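Local coordinates for NTP_transf_2 domain-containing protein (PDB 6WT9) that synthesizes the second messenger 3',3'-c-di-GMP from two GTP molecules in a bacterial CBASS antiphage system, leading through activated effectors to death of the infected cell, at residues E79-G84 with L101-K106; V190-Y195 with R210-Y215; R251-L256 with Q338-I343; E262-S267 with K334-E339. All blocks are in the same frame, centred on the assembly; numbering follows the deposited sequence.

Interaction 1: E79-G84 with L101-K106; sequences EYQYQG and LVISDK
Gln83 holds CG between its backbone N and carbonyl carbon (chi1 71°), and its chain then runs extended across Leu101 at about a right angle, laying its amide end over the forked tip of the leucine, with Gln83 OE1 3.9 Å from Leu101 CD1. Gln81 instead has CG anti to its carbonyl carbon (chi1 -60°), where Gln81 CG rests 4.0 Å from Ile103 CD1. Glutamine suits this second place, since a methylene packs on an aliphatic neighbour at a partly exposed margin. The backbones form an antiparallel ladder, their short axes meeting at 141°. Glu79 and Ile103 make a hydrogen-bonded pair, with Glu79 N to Ile103 O at 2.8 Å; Gln81 and Leu101 make the next, with Leu101 N to Gln81 O at 2.7 Å. Between them, in a non-hydrogen-bonded pair, Tyr80 and Val102 lie side by side on the other face, and Tyr80 CE1 touches Val102 CG2 at 4.2 Å. Poorly ordered Asp105 places OD1 4.0 Å from Glu79 OE1, an uncertain approach; Glu79 OE1 has a weak hydrogen bond from Trp194 NE1. Gly84, whose positive phi favours glycine, probably opens the Gly-Ser motif of polymerase-beta-like nucleotidyltransferases. Phe229 of helix 228-241 covers Gln81, Leu101 and Ile103; Leu71 of helix 54-71 meets Tyr80 and Val102; and strand 185-194 flanks strand 98-104 along its far edge.

Interaction 2: V190-Y195 with R210-Y215; sequences VIANWY and RGIQIY
Tyr195 and Arg210 grip each other where the two strands reach their loops. Arg210 NH2 donates to Tyr195 O at 3.3 Å, sitting 49° out of the carbonyl plane, while Arg210 NH1 lies over one face of the Trp194 ring near CG, the two planes 32° apart. Tyr195 N in turn gives its hydrogen to Gly211 O (2.9 Å), and Arg210 O is taken by Arg225 NE. Further along, Asn193 and Gln213 satisfy each other through both backbone N-H groups, Gln213 N reaching Asn193 O at 2.9 Å, and Tyr215 N closes on Ile191 O at 2.7 Å. Gln213 OE1 sits in the plane of the Tyr195 ring at its edge, 3.3 Å from CD1. Trp194 NE1 has a weak bond to Glu79 OE1, and Tyr215 OH is hydrogen-bonded to Asn220 OD1. Apolar groups fill the other face: Ala192 and Ile214 form a non-hydrogen-bonded pair, Ala192 CB 3.9 Å from Ile214 CD1, and Ile214 CG2 meets Val190 CG1 at 3.6 Å. Gly211 suits its positive phi. Strand 98-104 borders strand 185-194, strand 221-226 continues the sheet beyond strand 212-216, helix 147-164 packs on Ile191, Asn193 and Tyr215, and helix 228-241 packs on Ile212.

Interaction 3: R251-L256 with Q338-I343; sequences RFLKNL and QEVKII
Leu256 spreads its two methyls over helix 338-343, CD1 reaching Val340 CG2 at 3.7 Å and CD2 reaching Ile343 CG1 at 4.1 Å. With CG anti to its own carbonyl carbon (chi1 -67°), the branch point of Leu256 also lies above one face of the Phe252 ring, offset toward the rim. This is the tight half of the contact. Val340 CG2 is shared between the two leucines, for it also meets Leu253 CD2 at 3.8 Å, and Ile343 CG2 comes in the plane of the Phe252 ring at its edge, 3.9 Å from CZ. Branched and aromatic groups are apt here because the helices, whose short axes cross at 106° and approach to 10.6 Å, need bulk to bridge the gap. Helix 291-304 adds Leu295 against Phe252 and Leu299 against Val340, and helix 40-49 adds Ile45.

Toward Glu339 the packing is looser. Glu339 offers just CB and its backbone carbonyl carbon to Leu256 CD1, both at 4.2 Å, and a water takes over: it donates to Leu256 O at 2.7 Å and to Glu339 OE1 at 2.9 Å, joining the helices through a solvent molecule. On the outer side of helix 338-343, Gln338 and Lys341 are exposed. Glu339 is itself buried. The direct joint therefore rests on dispersion and shape, while the one acidic group beside it has a salt bridge to Lys4 and the water on OE1, and a hydrogen bond with Ser260 OG on OE2, which would be expected to favour its charged form.

Interaction 4: E262-S267 with K334-E339; sequences EKIELS and KMLLQE
The loop linking helix 245-259 to helix 268-276 settles on helix 327-347 by inserting Ile264 beside Leu336. Ile264 CD1 comes to 3.8 Å from Leu336 CA, so the methyl lies against the helix backbone itself, and Ile264 CD1 also meets Leu336 CD1 at 4.0 Å. The two side chains cross at about a right angle. Leu336 has CG anti to its backbone N (chi1 -176°), and of its two methyls CD2 turns to Leu266, touching Leu266 CD1 at 3.8 Å. A slender isoleucine tip and two leucine forks suit this buried seam, which Leu299 of helix 291-304 extends beyond Leu336.

An inverse gamma turn centred on Glu265 shapes the loop: Leu266 N makes a weak bond to Ile264 O at 3.0 Å, and Ile264 and Leu266 both point toward the helix while exposed Glu265 does not. Ser332 OG of the same long helix bonds Glu265 N. The loop ends at Ser267, the N-cap of helix 268-276.

At the other margin Met335, present as selenomethionine, packs CB against Ile264 CG1 at 4.1 Å. Its flexible chain bends at chi2 (-39°) and again at chi3 (-62°), and CE lies 3.5 Å from Glu262 CG and against the Glu262 carboxylate, although the position of this poorly ordered surface side chain is uncertain. Ile264 CD1 also reaches Glu339 CG at 4.2 Å; beyond that methylene, the carboxylate has Lys4 on OE1 and Ser260 OG on OE2, and Ser260 OG also bonds Glu262 N.

Interactions 1 and 2 belong to one sheet: strands 98-104 and 185-194 are neighbours, bonded through Val102 with Val190 and Ala192, and the centres of the two interactions lie about 8 Å apart. Both are backbone ladders, as neighbouring strands require, and being partly buried they carry polar and apolar side chains. Interactions 3 and 4 form a second pair on helix 327-347, sharing Gln338 and Glu339, with Leu253 O touching Leu336 CD1. These are buried and chiefly apolar, although interaction 4, a loop on a helix, reaches the surface at Glu262 and interaction 3 includes a bridging water. Interactions 1 and 3, centres 34 Å apart, put strand pairing and helix packing on opposite sides of the chain's centre.

Interaction 1: E79-G84 with L101-K106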
# COMPACT_ATOMS: atom_id res chain seq x y z
N GLU A 79 14.60 3.83 17.26
CA GLU A 79 14.91 4.19 15.88
C GLU A 79 13.60 4.28 15.10
O GLU A 79 12.65 3.55 15.37
CB GLU A 79 15.87 3.19 15.23
CG GLU A 79 15.28 1.83 14.95
CD GLU A 79 16.29 0.90 14.30
OE1 GLU A 79 17.21 0.44 15.01
OE2 GLU A 79 16.18 0.65 13.09
N TYR A 80 13.58 5.19 14.13
CA TYR A 80 12.36 5.52 13.40
C TYR A 80 12.45 5.00 11.98
O TYR A 80 13.41 5.29 11.26
CB TYR A 80 12.13 7.03 13.40
CG TYR A 80 12.05 7.64 14.78
CD1 TYR A 80 10.84 7.70 15.46
CD2 TYR A 80 13.18 8.14 15.41
CE1 TYR A 80 10.76 8.25 16.72
CE2 TYR A 80 13.11 8.69 16.68
CZ TYR A 80 11.89 8.74 17.33
OH TYR A 80 11.81 9.29 18.59
N GLN A 81 11.44 4.22 11.58
CA GLN A 81 11.31 3.74 10.21
C GLN A 81 9.88 3.98 9.73
O GLN A 81 8.99 4.32 10.52
CB GLN A 81 11.65 2.24 10.10
CG GLN A 81 13.07 1.89 10.52
CD GLN A 81 14.13 2.64 9.73
OE1 GLN A 81 13.92 3.01 8.57
NE2 GLN A 81 15.27 2.89 10.36
N TYR A 82 9.67 3.81 8.43
CA TYR A 82 8.37 4.02 7.82
C TYR A 82 7.89 2.76 7.14
O TYR A 82 8.68 1.97 6.60
CB TYR A 82 8.42 5.18 6.81
CG TYR A 82 8.69 6.53 7.44
CD1 TYR A 82 9.97 7.04 7.50
CD2 TYR A 82 7.66 7.28 7.99
CE1 TYR A 82 10.23 8.27 8.08
CE2 TYR A 82 7.90 8.51 8.57
CZ TYR A 82 9.18 9.00 8.61
OH TYR A 82 9.43 10.22 9.19
N GLN A 83 6.58 2.56 7.17
CA GLN A 83 5.92 1.51 6.41
C GLN A 83 4.66 2.09 5.79
O GLN A 83 4.19 3.16 6.19
CB GLN A 83 5.59 0.29 7.27
CG GLN A 83 4.46 0.52 8.26
CD GLN A 83 4.10 -0.72 9.06
OE1 GLN A 83 4.66 -1.79 8.84
NE2 GLN A 83 3.16 -0.57 9.98
N GLY A 84 4.10 1.38 4.83
CA GLY A 84 2.91 1.81 4.13
C GLY A 84 3.11 1.83 2.63
O GLY A 84 4.21 1.70 2.11
N LEU A 101 7.03 3.85 12.32
CA LEU A 101 7.39 2.79 13.25
C LEU A 101 8.41 3.29 14.25
O LEU A 101 9.42 3.90 13.87
CB LEU A 101 7.94 1.57 12.49
CG LEU A 101 6.92 0.74 11.72
CD1 LEU A 101 7.61 -0.30 10.86
CD2 LEU A 101 5.97 0.06 12.69
N VAL A 102 8.15 3.05 15.53
CA VAL A 102 9.05 3.41 16.62
C VAL A 102 9.59 2.11 17.19
O VAL A 102 8.90 1.41 17.94
CB VAL A 102 8.35 4.25 17.69
CG1 VAL A 102 9.34 4.70 18.75
CG2 VAL A 102 7.65 5.46 17.06
N ILE A 103 10.83 1.78 16.84
CA ILE A 103 11.42 0.47 17.14
C ILE A 103 12.50 0.65 18.19
O ILE A 103 13.41 1.47 18.02
CB ILE A 103 11.98 -0.18 15.86
CG1 ILE A 103 11.03 0.06 14.69
CG2 ILE A 103 12.20 -1.67 16.08
CD1 ILE A 103 11.53 -0.51 13.37
N SER A 104 12.40 -0.13 19.27
CA SER A 104 13.38 -0.05 20.35
C SER A 104 14.70 -0.68 19.94
O SER A 104 14.73 -1.73 19.29
CB SER A 104 12.84 -0.73 21.61
OG SER A 104 11.77 -0.01 22.17
N ASP A 105 15.80 -0.04 20.34
CA ASP A 105 17.14 -0.53 20.05
C ASP A 105 17.55 -1.71 20.93
O ASP A 105 18.70 -2.16 20.84
CB ASP A 105 18.16 0.60 20.23
CG ASP A 105 17.78 1.85 19.46
OD1 ASP A 105 16.75 1.81 18.76
OD2 ASP A 105 18.50 2.86 19.56
N LYS A 106 16.65 -2.22 21.76
CA LYS A 106 16.98 -3.31 22.67
C LYS A 106 15.98 -4.46 22.54
O LYS A 106 14.80 -4.30 22.85
CB LYS A 106 17.01 -2.80 24.12
CG LYS A 106 18.12 -1.80 24.39
CD LYS A 106 17.85 -1.00 25.66
CE LYS A 106 19.07 -0.19 26.06
NZ LYS A 106 19.60 0.62 24.92

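Interaction 2: V190-Y195 with R210-Y215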
# COMPACT_ATOMS: atom_id res chain seq x y z
N VAL A 190 3.30 3.56 15.34
CA VAL A 190 3.27 2.19 15.82
C VAL A 190 4.51 1.93 16.67
O VAL A 190 5.62 2.28 16.27
CB VAL A 190 3.18 1.19 14.66
CG1 VAL A 190 3.16 -0.24 15.18
CG2 VAL A 190 1.94 1.47 13.81
N ILE A 191 4.31 1.31 17.83
CA ILE A 191 5.38 0.99 18.77
C ILE A 191 5.76 -0.48 18.58
O ILE A 191 4.89 -1.35 18.61
CB ILE A 191 4.95 1.27 20.22
CG1 ILE A 191 4.43 2.70 20.36
CG2 ILE A 191 6.10 1.00 21.18
CD1 ILE A 191 5.43 3.76 19.96
N ALA A 192 7.05 -0.75 18.41
CA ALA A 192 7.50 -2.10 18.13
C ALA A 192 8.93 -2.28 18.63
O ALA A 192 9.57 -1.34 19.11
CB ALA A 192 7.40 -2.42 16.63
N ASN A 193 9.43 -3.52 18.52
CA ASN A 193 10.83 -3.83 18.76
C ASN A 193 11.26 -4.92 17.78
O ASN A 193 10.43 -5.55 17.12
CB ASN A 193 11.07 -4.27 20.21
CG ASN A 193 10.50 -5.64 20.51
OD1 ASN A 193 9.48 -6.04 19.95
ND2 ASN A 193 11.15 -6.37 21.40
N TRP A 194 12.57 -5.13 17.69
CA TRP A 194 13.12 -6.12 16.78
C TRP A 194 12.96 -7.53 17.35
O TRP A 194 13.10 -7.74 18.56
CB TRP A 194 14.60 -5.85 16.51
CG TRP A 194 14.87 -4.53 15.86
CD1 TRP A 194 15.44 -3.43 16.44
CD2 TRP A 194 14.59 -4.17 14.50
NE1 TRP A 194 15.53 -2.41 15.53
CE2 TRP A 194 15.01 -2.84 14.33
CE3 TRP A 194 14.02 -4.85 13.42
CZ2 TRP A 194 14.89 -2.17 13.12
CZ3 TRP A 194 13.90 -4.18 12.21
CH2 TRP A 194 14.33 -2.85 12.07
N TYR A 195 12.66 -8.48 16.47
CA TYR A 195 12.59 -9.88 16.88
C TYR A 195 13.98 -10.40 17.19
O TYR A 195 14.89 -10.30 16.36
CB TYR A 195 11.94 -10.71 15.77
CG TYR A 195 11.80 -12.18 16.09
CD1 TYR A 195 10.73 -12.65 16.85
CD2 TYR A 195 12.73 -13.10 15.63
CE1 TYR A 195 10.60 -14.00 17.14
CE2 TYR A 195 12.60 -14.45 15.91
CZ TYR A 195 11.54 -14.89 16.67
OH TYR A 195 11.41 -16.23 16.95
N ARG A 210 14.99 -10.10 10.41
CA ARG A 210 14.46 -10.90 11.50
C ARG A 210 13.04 -10.49 11.89
O ARG A 210 12.39 -11.23 12.64
CB ARG A 210 15.38 -10.81 12.72
CG ARG A 210 15.96 -9.43 12.98
CD ARG A 210 17.26 -9.54 13.76
NE ARG A 210 17.91 -8.24 13.96
CZ ARG A 210 17.92 -7.58 15.11
NH1 ARG A 210 18.53 -6.41 15.20
NH2 ARG A 210 17.32 -8.10 16.18
N GLY A 211 12.55 -9.36 11.39
CA GLY A 211 11.19 -8.95 11.62
C GLY A 211 11.04 -8.07 12.85
O GLY A 211 11.94 -7.90 13.67
N ILE A 212 9.84 -7.48 12.97
CA ILE A 212 9.49 -6.66 14.12
C ILE A 212 8.30 -7.29 14.82
O ILE A 212 7.59 -8.14 14.26
CB ILE A 212 9.18 -5.20 13.73
CG1 ILE A 212 7.96 -5.14 12.81
CG2 ILE A 212 10.39 -4.56 13.06
CD1 ILE A 212 7.56 -3.73 12.42
N GLN A 213 8.08 -6.87 16.06
CA GLN A 213 6.96 -7.33 16.87
C GLN A 213 6.21 -6.10 17.38
O GLN A 213 6.77 -5.30 18.13
CB GLN A 213 7.44 -8.21 18.02
CG GLN A 213 8.18 -9.45 17.56
CD GLN A 213 8.74 -10.28 18.70
OE1 GLN A 213 8.38 -11.44 18.88
NE2 GLN A 213 9.64 -9.68 19.48
N ILE A 214 4.95 -5.97 16.97
CA ILE A 214 4.16 -4.79 17.30
C ILE A 214 3.72 -4.86 18.75
O ILE A 214 3.29 -5.91 19.24
CB ILE A 214 2.95 -4.68 16.36
CG1 ILE A 214 3.40 -4.74 14.90
CG2 ILE A 214 2.15 -3.41 16.64
CD1 ILE A 214 4.38 -3.65 14.52
N TYR A 215 3.84 -3.73 19.46
CA TYR A 215 3.38 -3.67 20.84
C TYR A 215 1.87 -3.54 20.88
O TYR A 215 1.28 -2.73 20.16
CB TYR A 215 4.03 -2.50 21.57
CG TYR A 215 3.47 -2.29 22.96
CD1 TYR A 215 3.68 -3.23 23.96
CD2 TYR A 215 2.71 -1.17 23.26
CE1 TYR A 215 3.17 -3.05 25.23
CE2 TYR A 215 2.19 -0.98 24.53
CZ TYR A 215 2.42 -1.93 25.51
OH TYR A 215 1.91 -1.75 26.77

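Interaction 3: R251-L256 with Q338-I343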
# COMPACT_ATOMS: atom_id res chain seq x y z
N ARG A 251 -1.24 -0.87 -8.20
CA ARG A 251 -2.11 0.30 -8.11
C ARG A 251 -3.39 0.11 -8.91
O ARG A 251 -4.46 0.60 -8.50
CB ARG A 251 -1.36 1.55 -8.60
CG ARG A 251 -0.10 1.87 -7.81
CD ARG A 251 0.48 3.21 -8.21
NE ARG A 251 1.10 3.19 -9.53
CZ ARG A 251 2.41 3.27 -9.75
NH1 ARG A 251 3.25 3.39 -8.73
NH2 ARG A 251 2.88 3.23 -10.99
N PHE A 252 -3.31 -0.60 -10.03
CA PHE A 252 -4.50 -0.87 -10.84
C PHE A 252 -5.52 -1.69 -10.07
O PHE A 252 -6.70 -1.31 -9.99
CB PHE A 252 -4.08 -1.59 -12.13
CG PHE A 252 -5.22 -1.91 -13.05
CD1 PHE A 252 -5.76 -0.93 -13.87
CD2 PHE A 252 -5.72 -3.20 -13.13
CE1 PHE A 252 -6.79 -1.23 -14.74
CE2 PHE A 252 -6.76 -3.50 -13.99
CZ PHE A 252 -7.30 -2.52 -14.80
N LEU A 253 -5.09 -2.80 -9.48
CA LEU A 253 -6.01 -3.65 -8.73
C LEU A 253 -6.60 -2.91 -7.53
O LEU A 253 -7.79 -3.05 -7.23
CB LEU A 253 -5.30 -4.92 -8.26
CG LEU A 253 -4.93 -5.94 -9.34
CD1 LEU A 253 -4.40 -7.21 -8.70
CD2 LEU A 253 -6.12 -6.23 -10.23
N LYS A 254 -5.78 -2.11 -6.85
CA LYS A 254 -6.28 -1.35 -5.70
C LYS A 254 -7.33 -0.33 -6.13
O LYS A 254 -8.28 -0.07 -5.38
CB LYS A 254 -5.12 -0.67 -4.98
CG LYS A 254 -4.13 -1.65 -4.35
CD LYS A 254 -2.85 -0.97 -3.88
CE LYS A 254 -3.10 -0.07 -2.68
NZ LYS A 254 -1.82 0.49 -2.14
N ASN A 255 -7.18 0.25 -7.32
CA ASN A 255 -8.18 1.19 -7.81
C ASN A 255 -9.45 0.47 -8.24
O ASN A 255 -10.56 0.99 -8.04
CB ASN A 255 -7.61 2.02 -8.95
CG ASN A 255 -6.89 3.26 -8.46
OD1 ASN A 255 -7.43 4.03 -7.67
ND2 ASN A 255 -5.66 3.46 -8.92
N LEU A 256 -9.32 -0.72 -8.83
CA LEU A 256 -10.51 -1.52 -9.12
C LEU A 256 -11.24 -1.92 -7.85
O LEU A 256 -12.47 -2.03 -7.84
CB LEU A 256 -10.13 -2.77 -9.92
CG LEU A 256 -9.62 -2.58 -11.35
CD1 LEU A 256 -9.66 -3.91 -12.08
CD2 LEU A 256 -10.43 -1.53 -12.08
N GLN A 338 -13.97 -10.58 -11.51
CA GLN A 338 -15.06 -10.01 -12.30
C GLN A 338 -14.70 -8.62 -12.81
O GLN A 338 -14.92 -8.30 -13.98
CB GLN A 338 -16.34 -9.95 -11.47
CG GLN A 338 -16.66 -11.21 -10.68
CD GLN A 338 -17.18 -12.34 -11.54
OE1 GLN A 338 -17.44 -12.17 -12.73
NE2 GLN A 338 -17.32 -13.52 -10.95
N GLU A 339 -14.14 -7.78 -11.93
CA GLU A 339 -13.80 -6.42 -12.32
C GLU A 339 -12.73 -6.40 -13.41
O GLU A 339 -12.83 -5.64 -14.38
CB GLU A 339 -13.34 -5.62 -11.10
CG GLU A 339 -14.37 -5.55 -9.98
CD GLU A 339 -15.58 -4.71 -10.35
OE1 GLU A 339 -15.44 -3.80 -11.20
OE2 GLU A 339 -16.67 -4.95 -9.80
N VAL A 340 -11.70 -7.23 -13.26
CA VAL A 340 -10.65 -7.30 -14.28
C VAL A 340 -11.22 -7.83 -15.59
O VAL A 340 -10.89 -7.32 -16.67
CB VAL A 340 -9.48 -8.16 -13.78
CG1 VAL A 340 -8.42 -8.29 -14.86
CG2 VAL A 340 -8.88 -7.55 -12.52
N LYS A 341 -12.08 -8.85 -15.51
CA LYS A 341 -12.71 -9.39 -16.70
C LYS A 341 -13.52 -8.32 -17.43
O LYS A 341 -13.52 -8.27 -18.67
CB LYS A 341 -13.59 -10.58 -16.32
CG LYS A 341 -14.42 -11.15 -17.46
CD LYS A 341 -15.35 -12.25 -16.96
CE LYS A 341 -14.62 -13.58 -16.84
NZ LYS A 341 -14.33 -14.18 -18.18
N ILE A 342 -14.20 -7.45 -16.68
CA ILE A 342 -14.99 -6.39 -17.30
C ILE A 342 -14.08 -5.40 -18.01
O ILE A 342 -14.33 -5.02 -19.16
CB ILE A 342 -15.87 -5.69 -16.24
CG1 ILE A 342 -16.98 -6.64 -15.77
CG2 ILE A 342 -16.46 -4.41 -16.81
CD1 ILE A 342 -17.86 -6.04 -14.69
N ILE A 343 -13.02 -4.95 -17.33
CA ILE A 343 -12.08 -4.02 -17.94
C ILE A 343 -11.45 -4.64 -19.18
O ILE A 343 -11.39 -4.01 -20.25
CB ILE A 343 -11.00 -3.59 -16.93
CG1 ILE A 343 -11.63 -2.97 -15.68
CG2 ILE A 343 -10.02 -2.62 -17.58
CD1 ILE A 343 -12.29 -1.65 -15.94
O HOH W 1 -13.78 -1.61 -10.15

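Interaction 4: E262-S267 with K334-E339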
# COMPACT_ATOMS: atom_id res chain seq x y z
N GLU A 262 -18.97 -4.01 -5.34
CA GLU A 262 -18.89 -5.14 -4.42
C GLU A 262 -17.87 -4.84 -3.32
O GLU A 262 -17.03 -3.95 -3.45
CB GLU A 262 -18.50 -6.41 -5.17
CG GLU A 262 -19.41 -6.75 -6.34
CD GLU A 262 -20.69 -7.44 -5.91
OE1 GLU A 262 -20.85 -7.70 -4.70
OE2 GLU A 262 -21.53 -7.73 -6.79
N LYS A 263 -17.97 -5.60 -2.24
CA LYS A 263 -17.07 -5.43 -1.10
C LYS A 263 -15.92 -6.43 -1.26
O LYS A 263 -15.98 -7.56 -0.79
CB LYS A 263 -17.82 -5.62 0.22
CG LYS A 263 -18.80 -4.50 0.52
CD LYS A 263 -19.43 -4.66 1.89
CE LYS A 263 -20.26 -5.94 1.98
NZ LYS A 263 -20.94 -6.07 3.30
N ILE A 264 -14.87 -5.98 -1.94
CA ILE A 264 -13.67 -6.79 -2.14
C ILE A 264 -12.77 -6.56 -0.92
O ILE A 264 -12.02 -5.59 -0.86
CB ILE A 264 -12.95 -6.42 -3.44
CG1 ILE A 264 -13.90 -6.58 -4.63
CG2 ILE A 264 -11.71 -7.28 -3.62
CD1 ILE A 264 -13.30 -6.13 -5.95
N GLU A 265 -12.86 -7.47 0.05
CA GLU A 265 -12.09 -7.34 1.29
C GLU A 265 -10.72 -8.01 1.15
O GLU A 265 -10.37 -8.94 1.87
CB GLU A 265 -12.88 -7.91 2.46
CG GLU A 265 -14.10 -7.08 2.83
CD GLU A 265 -14.84 -7.64 4.03
OE1 GLU A 265 -14.52 -8.76 4.46
OE2 GLU A 265 -15.75 -6.94 4.53
N LEU A 266 -9.96 -7.51 0.19
CA LEU A 266 -8.57 -7.89 -0.01
C LEU A 266 -7.69 -6.71 0.38
O LEU A 266 -7.82 -5.62 -0.21
CB LEU A 266 -8.30 -8.31 -1.45
CG LEU A 266 -9.07 -9.52 -1.99
CD1 LEU A 266 -8.78 -9.71 -3.47
CD2 LEU A 266 -8.70 -10.76 -1.20
N SER A 267 -6.82 -6.90 1.36
CA SER A 267 -5.95 -5.83 1.81
C SER A 267 -4.88 -5.54 0.76
O SER A 267 -4.69 -6.29 -0.21
CB SER A 267 -5.30 -6.19 3.14
OG SER A 267 -4.49 -7.34 3.01
N LYS A 334 -12.69 -13.71 -6.25
CA LYS A 334 -13.57 -13.93 -7.40
C LYS A 334 -14.18 -12.62 -7.88
O LYS A 334 -14.24 -12.37 -9.09
CB LYS A 334 -14.66 -14.93 -7.05
CG LYS A 334 -14.17 -16.35 -6.80
CD LYS A 334 -15.33 -17.26 -6.41
CE LYS A 334 -14.85 -18.67 -6.13
NZ LYS A 334 -15.97 -19.57 -5.74
N MSE A 335 -14.63 -11.77 -6.95
CA MSE A 335 -15.25 -10.50 -7.32
C MSE A 335 -14.24 -9.57 -7.99
O MSE A 335 -14.59 -8.80 -8.88
CB MSE A 335 -15.86 -9.82 -6.10
CG MSE A 335 -16.99 -10.60 -5.44
SE MSE A 335 -18.16 -11.51 -6.71
CE MSE A 335 -18.87 -9.98 -7.66
N LEU A 336 -12.98 -9.64 -7.54
CA LEU A 336 -11.93 -8.86 -8.19
C LEU A 336 -11.67 -9.38 -9.60
O LEU A 336 -11.38 -8.60 -10.52
CB LEU A 336 -10.66 -8.89 -7.35
CG LEU A 336 -9.48 -8.05 -7.84
CD1 LEU A 336 -9.87 -6.58 -7.92
CD2 LEU A 336 -8.29 -8.23 -6.91
N LEU A 337 -11.77 -10.70 -9.80
CA LEU A 337 -11.65 -11.27 -11.13
C LEU A 337 -12.76 -10.76 -12.05
O LEU A 337 -12.53 -10.54 -13.25
CB LEU A 337 -11.67 -12.79 -11.05
CG LEU A 337 -11.64 -13.56 -12.37
CD1 LEU A 337 -10.41 -13.18 -13.18
CD2 LEU A 337 -11.68 -15.05 -12.11
N GLN A 338 -13.97 -10.58 -11.51
CA GLN A 338 -15.06 -10.01 -12.30
C GLN A 338 -14.70 -8.62 -12.81
O GLN A 338 -14.92 -8.30 -13.98
CB GLN A 338 -16.34 -9.95 -11.47
CG GLN A 338 -16.66 -11.21 -10.68
CD GLN A 338 -17.18 -12.34 -11.54
OE1 GLN A 338 -17.44 -12.17 -12.73
NE2 GLN A 338 -17.32 -13.52 -10.95
N GLU A 339 -14.14 -7.78 -11.93
CA GLU A 339 -13.80 -6.42 -12.32
C GLU A 339 -12.73 -6.40 -13.41
O GLU A 339 -12.83 -5.64 -14.38
CB GLU A 339 -13.34 -5.62 -11.10
CG GLU A 339 -14.37 -5.55 -9.98
CD GLU A 339 -15.58 -4.71 -10.35
OE1 GLU A 339 -15.44 -3.80 -11.20
OE2 GLU A 339 -16.67 -4.95 -9.80